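Local coordinates for major capsid protein (Faustovirus, PDB 5J7O) that forms the trimeric, double jelly-roll building block from which the capsid shell of this large double-stranded DNA virus is assembled, at the interface of chains A and B. Coordinates in Å, arbitrary orientation; residue numbers count along the deposited sequence, not the author numbering. Chains: chain A/B, major capsid protein.

The interface of chains A and B. Residues chain A 220, 224; chain B 546, 561-562, 564.
A:Arg224 leaves helix 216-225 with CG anti to its carbonyl carbon (chi1 -65°) and runs extended from CG to NE, which carries its guanidinium across to the loop of B:Pro561, B:Gln562 and B:Lys564; on the neighbouring turn of the helix A:Thr220 turns OG1 toward B:Gln562. The protein is a double jelly-roll major capsid protein, and this patch joins two subunits of its trimer through a helix of one and a loop of the other. The guanidinium grips two successive backbone carbonyls. NH1 of A:Arg224 donates to O of B:Pro561 at 3.0 Å, with the acceptor almost exactly in the guanidinium plane and the donor in the carbonyl plane. NH2 of A:Arg224 reaches O of B:Gln562 at 2.9 Å; here the acceptor lies 19° out of the guanidinium plane and the donor is tilted from the carbonyl plane too, although the bond is straighter at its hydrogen than that of NH1. Together the two bonds should fix the rotation of the guanidinium about its NE-CZ bond. Its faces are bordered from both subunits: the methyl CG2 of A:Thr220 sits 3.3 Å above one face of the A:Arg224 guanidinium, and CG of B:Lys564 lies over the opposite one, each toward the rim. Beside these bonds, the hydroxyl OG1 of A:Thr220 donates to the side-chain amide oxygen OE1 of B:Gln562 at 2.8 Å, the two side chains meeting at about a right angle. The B:Gln562 chain bends at chi2 (75°), presenting its amide to the helix while its own backbone carbonyl serves the arginine. B:Arg546, from helix 542-552, crosses A:Arg224 with NH2 3.8 Å from the A:Arg224 methylene CD. NH1 of B:Arg546 donates within chain B to O of B:Lys564 at 3.0 Å, in plane and on a lone pair, linking helix 542-552 to the receiving loop. NH1 of A:Arg224 and NE of B:Arg546 are 4.1 Å apart, and the carbonyl oxygens bonded to each guanidinium may offset the like charges.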
ATOM      1  N   THR A 220       2.456  -9.886   0.190  1.00 33.08           N
ATOM      2  CA  THR A 220       1.376 -10.595   0.874  1.00 33.35           C
ATOM      3  C   THR A 220       1.698 -12.076   1.039  1.00 32.61           C
ATOM      4  O   THR A 220       1.445 -12.660   2.100  1.00 33.88           O
ATOM      5  CB  THR A 220       0.063 -10.409   0.110  1.00 34.32           C
ATOM      6  OG1 THR A 220      -0.332  -9.032   0.169  1.00 36.85           O
ATOM      7  CG2 THR A 220      -1.038 -11.273   0.710  1.00 32.75           C
ATOM      8  N   ARG A 224       2.384 -14.339   4.321  1.00 32.36           N
ATOM      9  CA  ARG A 224       1.696 -15.606   4.551  1.00 32.79           C
ATOM     10  C   ARG A 224       2.674 -16.769   4.651  1.00 32.13           C
ATOM     11  O   ARG A 224       2.409 -17.739   5.370  1.00 32.65           O
ATOM     12  CB  ARG A 224       0.676 -15.868   3.443  1.00 35.39           C
ATOM     13  CG  ARG A 224      -0.473 -14.869   3.394  1.00 36.34           C
ATOM     14  CD  ARG A 224      -1.648 -15.415   2.597  1.00 37.17           C
ATOM     15  NE  ARG A 224      -2.805 -14.525   2.640  1.00 38.81           N
ATOM     16  CZ  ARG A 224      -3.328 -13.922   1.577  1.00 37.98           C
ATOM     17  NH1 ARG A 224      -2.807 -14.120   0.375  1.00 37.86           N
ATOM     18  NH2 ARG A 224      -4.383 -13.128   1.716  1.00 37.38           N
TER
ATOM     19  N   ARG B 546      -0.904 -20.973  -3.550  1.00 33.13           N
ATOM     20  CA  ARG B 546      -1.343 -19.588  -3.440  1.00 33.95           C
ATOM     21  C   ARG B 546      -0.214 -18.649  -3.042  1.00 33.47           C
ATOM     22  O   ARG B 546      -0.102 -17.548  -3.591  1.00 31.72           O
ATOM     23  CB  ARG B 546      -2.480 -19.471  -2.423  1.00 33.97           C
ATOM     24  CG  ARG B 546      -2.959 -18.044  -2.208  1.00 32.72           C
ATOM     25  CD  ARG B 546      -3.803 -17.949  -0.957  1.00 33.19           C
ATOM     26  NE  ARG B 546      -3.025 -18.259   0.238  1.00 32.26           N
ATOM     27  CZ  ARG B 546      -3.523 -18.855   1.316  1.00 32.16           C
ATOM     28  NH1 ARG B 546      -4.796 -19.222   1.342  1.00 32.86           N
ATOM     29  NH2 ARG B 546      -2.744 -19.096   2.361  1.00 33.04           N
ATOM     30  N   PRO B 561      -1.250 -13.253  -4.939  1.00 31.54           N
ATOM     31  CA  PRO B 561      -2.676 -12.918  -4.896  1.00 29.86           C
ATOM     32  C   PRO B 561      -3.161 -12.621  -3.486  1.00 28.83           C
ATOM     33  O   PRO B 561      -2.824 -13.319  -2.525  1.00 28.94           O
ATOM     34  CB  PRO B 561      -3.344 -14.179  -5.454  1.00 31.74           C
ATOM     35  CG  PRO B 561      -2.419 -15.280  -5.051  1.00 31.87           C
ATOM     36  CD  PRO B 561      -1.024 -14.702  -5.089  1.00 31.99           C
ATOM     37  N   GLN B 562      -3.970 -11.566  -3.372  1.00 29.68           N
ATOM     38  CA  GLN B 562      -4.617 -11.265  -2.101  1.00 31.79           C
ATOM     39  C   GLN B 562      -5.743 -12.252  -1.816  1.00 32.27           C
ATOM     40  O   GLN B 562      -5.946 -12.657  -0.665  1.00 31.80           O
ATOM     41  CB  GLN B 562      -5.151  -9.831  -2.113  1.00 32.55           C
ATOM     42  CG  GLN B 562      -5.337  -9.220  -0.734  1.00 35.12           C
ATOM     43  CD  GLN B 562      -4.023  -8.815  -0.097  1.00 38.23           C
ATOM     44  OE1 GLN B 562      -2.990  -8.745  -0.765  1.00 41.52           O
ATOM     45  NE2 GLN B 562      -4.054  -8.545   1.203  1.00 38.39           N
ATOM     46  N   LYS B 564      -7.574 -15.362  -1.024  1.00 38.99           N
ATOM     47  CA  LYS B 564      -7.091 -16.566  -0.358  1.00 40.14           C
ATOM     48  C   LYS B 564      -7.425 -17.846  -1.112  1.00 38.20           C
ATOM     49  O   LYS B 564      -6.868 -18.899  -0.782  1.00 34.69           O
ATOM     50  CB  LYS B 564      -7.655 -16.649   1.061  1.00 42.84           C
ATOM     51  CG  LYS B 564      -6.756 -16.039   2.123  1.00 44.70           C
ATOM     52  CD  LYS B 564      -7.222 -16.424   3.517  1.00 46.16           C
ATOM     53  CE  LYS B 564      -6.172 -16.094   4.565  1.00 46.06           C
ATOM     54  NZ  LYS B 564      -6.563 -16.600   5.910  1.00 45.84           N
TER